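Local coordinates for BH0493 protein (Bacillus halodurans C-125, PDB 2QEE) that binds zinc and probably works as a metal-dependent enzyme of the amidohydrolase superfamily, at residues E9-K14 against D381-I386; G285-L290 against V312-K317. One frame throughout, in Å; residues are numbered along the deposited sequence. Where two conformers were deposited one is given.

Overall arrangement
Both contacts are buried helix-helix packings in which one leucine meets the partner helix; they share no element. Contact 1 ties the N-terminal helix 8-21 to the late helix 363-388, its centre about 29 Å from the centre of the chain and bordered by the partly exposed Asp384. Contact 2, its centre about 20 Å from that point, joins successive helices outside the β/α barrel expected of an amidohydrolase, and all its touching residues are buried. Their centres lie about 31 Å apart, with contact 2 nested in sequence inside contact 1. Leu11 lies against backbone and CB atoms, charged groups nearby; Leu314 sits chiefly among aliphatic branches. Both contacts touch the second subunit and are remote from the zinc site.

Contact 1: E9-K14 against D381-I386; sequences EVLAEK and DKYDDI
Leu11 lies against Tyr383 and Asp384 in a helix-helix contact that joins the N-terminal helix 8-21 to the penultimate long helix, 363-388, of this probable β/α-barrel protein. Along the second helix, Asp381 comes first, with its CB turned away from Leu11; its carboxylate spans two salt bridges, OD1 to Arg8 and OD2 to Arg341. Lys382 also faces away, pairing with Glu345 and packing on Val91 of the second subunit. Tyr383 is the main point of touch. Its CB faces the fork of the leucine, 3.7 Å from Leu11 CD1 and 3.8 Å from Leu11 CD2, and the two side chains cross at about a right angle. Because Tyr383 CG stands beside its own backbone N (chi1 -72°), the ring departs from that point, with Leu11 CD1 set obliquely to it, and carries OH off to a hydrogen bond with Asp401. Ile398 touches both Leu11 and Tyr383, so helix 395-414 also packs on the pair. At Asp384 the leucine meets backbone as well as side chain. Leu11 CG is anti to its own N (chi1 176°), which carries the branch out toward helix 363-388 until CD2 rests 3.6 Å from Asp384 N in van der Waals contact and 4.0 Å from Asp384 CB.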
loop_
_atom_site.group_PDB
_atom_site.type_symbol
_atom_site.label_atom_id
_atom_site.label_comp_id
_atom_site.label_asym_id
_atom_site.label_seq_id
_atom_site.Cartn_x
_atom_site.Cartn_y
_atom_site.Cartn_z
ATOM N N GLU C 9 -29.372 -4.741 -6.945
ATOM C CA GLU C 9 -29.236 -5.458 -8.237
ATOM C C GLU C 9 -29.596 -4.522 -9.378
ATOM O O GLU C 9 -28.940 -4.539 -10.445
ATOM C CB GLU C 9 -30.143 -6.716 -8.248
ATOM C CG GLU C 9 -29.694 -7.744 -7.197
ATOM C CD GLU C 9 -30.348 -7.642 -5.839
ATOM O OE1 GLU C 9 -30.289 -8.654 -5.109
ATOM O OE2 GLU C 9 -30.862 -6.572 -5.443
ATOM N N VAL C 10 -30.641 -3.712 -9.185
ATOM C CA VAL C 10 -31.017 -2.737 -10.240
ATOM C C VAL C 10 -29.940 -1.625 -10.315
ATOM O O VAL C 10 -29.551 -1.198 -11.385
ATOM C CB VAL C 10 -32.399 -2.204 -10.053
ATOM C CG1 VAL C 10 -32.676 -0.990 -11.005
ATOM C CG2 VAL C 10 -33.418 -3.369 -10.306
ATOM N N LEU C 11 -29.483 -1.171 -9.164
ATOM C CA LEU C 11 -28.386 -0.214 -9.126
ATOM C C LEU C 11 -27.221 -0.755 -9.975
ATOM O O LEU C 11 -26.650 -0.012 -10.789
ATOM C CB LEU C 11 -27.906 -0.059 -7.682
ATOM C CG LEU C 11 -26.659 0.852 -7.440
ATOM C CD1 LEU C 11 -26.964 2.330 -7.848
ATOM C CD2 LEU C 11 -26.145 0.712 -6.057
ATOM N N ALA C 12 -26.818 -1.998 -9.750
ATOM C CA ALA C 12 -25.658 -2.556 -10.480
ATOM C C ALA C 12 -25.930 -2.529 -11.986
ATOM O O ALA C 12 -25.066 -2.113 -12.762
ATOM C CB ALA C 12 -25.358 -3.962 -9.973
ATOM N N GLU C 13 -27.137 -2.912 -12.417
ATOM C CA GLU C 13 -27.494 -2.914 -13.835
ATOM C C GLU C 13 -27.378 -1.495 -14.399
ATOM O O GLU C 13 -26.807 -1.274 -15.468
ATOM C CB GLU C 13 -28.938 -3.431 -13.974
ATOM C CG GLU C 13 -29.518 -3.495 -15.380
ATOM C CD GLU C 13 -31.060 -3.404 -15.345
ATOM O OE1 GLU C 13 -31.647 -2.682 -16.206
ATOM O OE2 GLU C 13 -31.685 -4.044 -14.425
ATOM N N LYS C 14 -27.947 -0.537 -13.668
ATOM C CA LYS C 14 -28.055 0.814 -14.149
ATOM C C LYS C 14 -26.691 1.521 -14.184
ATOM O O LYS C 14 -26.378 2.328 -15.114
ATOM C CB LYS C 14 -29.103 1.562 -13.325
ATOM C CG LYS C 14 -30.500 1.002 -13.728
ATOM C CD LYS C 14 -31.647 1.949 -13.453
ATOM C CE LYS C 14 -33.027 1.334 -13.853
ATOM N NZ LYS C 14 -32.947 0.302 -14.903
ATOM N N ASP C 381 -20.672 0.111 -5.189
ATOM C CA ASP C 381 -20.462 0.066 -3.718
ATOM C C ASP C 381 -20.763 1.424 -3.070
ATOM O O ASP C 381 -21.384 1.483 -1.994
ATOM C CB ASP C 381 -19.000 -0.301 -3.424
ATOM C CG ASP C 381 -18.776 -1.818 -3.408
ATOM O OD1 ASP C 381 -19.785 -2.615 -3.416
ATOM O OD2 ASP C 381 -17.576 -2.236 -3.382
ATOM N N LYS C 382 -20.266 2.514 -3.689
ATOM C CA LYS C 382 -20.450 3.851 -3.095
ATOM C C LYS C 382 -21.913 4.309 -3.125
ATOM O O LYS C 382 -22.399 4.867 -2.152
ATOM C CB LYS C 382 -19.512 4.886 -3.757
ATOM C CG LYS C 382 -18.130 4.956 -3.085
ATOM C CD LYS C 382 -17.366 3.608 -3.113
ATOM C CE LYS C 382 -15.948 3.703 -2.421
ATOM N NZ LYS C 382 -16.195 3.839 -0.948
ATOM N N TYR C 383 -22.608 4.080 -4.246
ATOM C CA TYR C 383 -24.020 4.359 -4.297
ATOM C C TYR C 383 -24.774 3.517 -3.319
ATOM O O TYR C 383 -25.669 4.044 -2.622
ATOM C CB TYR C 383 -24.577 4.159 -5.698
ATOM C CG TYR C 383 -24.152 5.232 -6.676
ATOM C CD1 TYR C 383 -24.372 6.611 -6.412
ATOM C CD2 TYR C 383 -23.592 4.870 -7.913
ATOM C CE1 TYR C 383 -24.027 7.590 -7.368
ATOM C CE2 TYR C 383 -23.227 5.838 -8.857
ATOM C CZ TYR C 383 -23.436 7.174 -8.549
ATOM O OH TYR C 383 -23.070 8.083 -9.535
ATOM N N ASP C 384 -24.444 2.227 -3.233
ATOM C CA ASP C 384 -25.170 1.358 -2.289
ATOM C C ASP C 384 -25.017 1.829 -0.867
ATOM O O ASP C 384 -25.974 1.801 -0.110
ATOM C CB ASP C 384 -24.755 -0.098 -2.413
ATOM C CG ASP C 384 -25.780 -1.055 -1.751
ATOM O OD1 ASP C 384 -26.993 -0.814 -1.876
ATOM O OD2 ASP C 384 -25.321 -2.013 -1.130
ATOM N N ASP C 385 -23.819 2.276 -0.489
ATOM C CA ASP C 385 -23.615 2.771 0.862
ATOM C C ASP C 385 -24.503 3.963 1.189
ATOM O O ASP C 385 -25.003 4.035 2.302
ATOM C CB ASP C 385 -22.133 3.112 1.070
ATOM C CG ASP C 385 -21.275 1.838 1.314
ATOM O OD1 ASP C 385 -21.840 0.704 1.485
ATOM O OD2 ASP C 385 -20.041 1.964 1.381
ATOM N N ILE C 386 -24.669 4.909 0.253
ATOM C CA ILE C 386 -25.586 6.023 0.541
ATOM C C ILE C 386 -27.053 5.615 0.429
ATOM O O ILE C 386 -27.896 6.170 1.172
ATOM C CB ILE C 386 -25.248 7.311 -0.214
ATOM C CG1 ILE C 386 -25.325 7.126 -1.743
ATOM C CG2 ILE C 386 -23.867 7.844 0.295
ATOM C CD1 ILE C 386 -25.104 8.532 -2.525
#

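Contact 2: G285-L290 against V312-K317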
loop_
_atom_site.group_PDB
_atom_site.type_symbol
_atom_site.label_atom_id
_atom_site.label_comp_id
_atom_site.label_asym_id
_atom_site.label_seq_id
_atom_site.Cartn_x
_atom_site.Cartn_y
_atom_site.Cartn_z
ATOM N N GLY C 285 7.548 19.464 -4.092
ATOM C CA GLY C 285 7.600 20.371 -5.269
ATOM C C GLY C 285 6.195 20.626 -5.748
ATOM O O GLY C 285 5.866 21.742 -6.218
ATOM N N VAL C 286 5.393 19.559 -5.755
ATOM C CA VAL C 286 3.988 19.664 -6.225
ATOM C C VAL C 286 3.205 20.564 -5.270
ATOM O O VAL C 286 2.448 21.444 -5.715
ATOM C CB VAL C 286 3.270 18.287 -6.330
ATOM C CG1 VAL C 286 1.855 18.495 -6.879
ATOM C CG2 VAL C 286 4.114 17.301 -7.205
ATOM N N GLU C 287 3.377 20.335 -3.965
ATOM C CA GLU C 287 2.791 21.174 -2.927
ATOM C C GLU C 287 3.139 22.654 -3.127
ATOM O O GLU C 287 2.262 23.541 -3.104
ATOM C CB GLU C 287 3.283 20.674 -1.551
ATOM C CG GLU C 287 2.641 21.428 -0.400
ATOM C CD GLU C 287 3.431 21.280 0.885
ATOM O OE1 GLU C 287 3.917 20.158 1.154
ATOM O OE2 GLU C 287 3.537 22.262 1.648
ATOM N N HIS C 288 4.420 22.914 -3.317
ATOM C CA HIS C 288 4.875 24.292 -3.538
ATOM C C HIS C 288 4.222 24.935 -4.772
ATOM O O HIS C 288 3.696 26.070 -4.721
ATOM C CB HIS C 288 6.413 24.294 -3.660
ATOM C CG HIS C 288 6.968 25.649 -3.937
ATOM N ND1 HIS C 288 7.539 26.434 -2.952
ATOM C CD2 HIS C 288 6.966 26.398 -5.070
ATOM C CE1 HIS C 288 7.875 27.602 -3.477
ATOM N NE2 HIS C 288 7.575 27.592 -4.763
ATOM N N LEU C 289 4.226 24.204 -5.879
ATOM C CA LEU C 289 3.640 24.685 -7.123
ATOM C C LEU C 289 2.177 25.040 -6.888
ATOM O O LEU C 289 1.747 26.123 -7.254
ATOM C CB LEU C 289 3.802 23.636 -8.218
ATOM C CG LEU C 289 5.203 23.594 -8.885
ATOM C CD1 LEU C 289 5.387 22.341 -9.754
ATOM C CD2 LEU C 289 5.407 24.880 -9.751
ATOM N N LEU C 290 1.424 24.146 -6.252
ATOM C CA LEU C 290 0.002 24.413 -6.055
ATOM C C LEU C 290 -0.298 25.621 -5.160
ATOM O O LEU C 290 -1.228 26.414 -5.424
ATOM C CB LEU C 290 -0.654 23.184 -5.448
ATOM C CG LEU C 290 -0.689 22.001 -6.419
ATOM C CD1 LEU C 290 -1.036 20.753 -5.563
ATOM C CD2 LEU C 290 -1.807 22.190 -7.549
ATOM N N VAL C 312 -3.862 11.901 -3.320
ATOM C CA VAL C 312 -5.295 12.180 -3.020
ATOM C C VAL C 312 -5.413 13.191 -1.921
ATOM O O VAL C 312 -6.211 14.182 -2.048
ATOM C CB VAL C 312 -6.002 10.902 -2.583
ATOM C CG1 VAL C 312 -7.465 11.205 -2.208
ATOM C CG2 VAL C 312 -5.907 9.907 -3.728
ATOM N N VAL C 313 -4.605 13.067 -0.852
ATOM C CA VAL C 313 -4.770 14.050 0.230
ATOM C C VAL C 313 -4.364 15.441 -0.271
ATOM O O VAL C 313 -4.982 16.458 0.095
ATOM C CB VAL C 313 -3.928 13.694 1.493
ATOM C CG1 VAL C 313 -4.185 14.733 2.622
ATOM C CG2 VAL C 313 -4.292 12.275 2.005
ATOM N N LEU C 314 -3.364 15.505 -1.132
ATOM C CA LEU C 314 -2.938 16.820 -1.638
ATOM C C LEU C 314 -4.075 17.464 -2.473
ATOM O O LEU C 314 -4.277 18.690 -2.414
ATOM C CB LEU C 314 -1.679 16.643 -2.478
ATOM C CG LEU C 314 -0.957 17.986 -2.774
ATOM C CD1 LEU C 314 -0.602 18.799 -1.517
ATOM C CD2 LEU C 314 0.305 17.668 -3.582
ATOM N N ALA C 315 -4.773 16.648 -3.261
ATOM C CA ALA C 315 -5.986 17.118 -4.022
ATOM C C ALA C 315 -7.050 17.680 -3.037
ATOM O O ALA C 315 -7.777 18.663 -3.338
ATOM C CB ALA C 315 -6.592 16.006 -4.842
ATOM N N ARG C 316 -7.196 17.044 -1.883
ATOM C CA ARG C 316 -8.104 17.634 -0.872
ATOM C C ARG C 316 -7.680 19.043 -0.468
ATOM O O ARG C 316 -8.518 19.819 -0.043
ATOM C CB ARG C 316 -8.163 16.821 0.410
ATOM C CG ARG C 316 -8.824 15.435 0.233
ATOM C CD ARG C 316 -8.942 14.723 1.607
ATOM N NE ARG C 316 -9.656 15.495 2.653
ATOM C CZ ARG C 316 -10.985 15.497 2.778
ATOM N NH1 ARG C 316 -11.758 14.799 1.940
ATOM N NH2 ARG C 316 -11.547 16.246 3.720
ATOM N N LYS C 317 -6.388 19.345 -0.557
ATOM C CA LYS C 317 -5.900 20.678 -0.086
ATOM C C LYS C 317 -6.028 21.766 -1.137
ATOM O O LYS C 317 -6.166 22.936 -0.797
ATOM C CB LYS C 317 -4.431 20.645 0.300
ATOM C CG LYS C 317 -4.036 19.547 1.293
ATOM C CD LYS C 317 -4.766 19.763 2.601
ATOM C CE LYS C 317 -5.860 18.700 2.860
ATOM N NZ LYS C 317 -6.470 18.910 4.261
#
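Leu314 reaches across to Val286, Glu287 and Leu290 where helices 284-292 and 308-317 run side by side. These are successive helices on the outside of the expected β/α barrel, linked through the parallel strand 298-302; their segment axes diverge by only 13° at a separation of 11.1 Å. From the backbone, Leu314 CB points at the neighbouring helix, and with CG anti to N (chi1 -166°) the chain continues that way. CG comes first into touch, 3.9 Å from Leu290 CD1. At the fork, CD1 turns to the aliphatic root of Glu287, 4.3 Å from Glu287 CB. CD2 goes deepest: it is 3.7 Å from Val286 CG1, crossed at a slant, and 3.9 Å from Leu290 CD1, met tip to tip, while Glu287 N lies 4.1 Å from this methyl. Val286 also leans on Ile261 of strand 257-264, and Leu290 on Leu321 of strand 321-323. The carboxylate of Glu287 makes salt bridges to Arg291 and to Lys264 of the second subunit, whose Phe277 packs on Leu314. Between the two segments the hold is therefore one of dispersion and shape, with the nearby charge directed along its own helix and into the subunit interface.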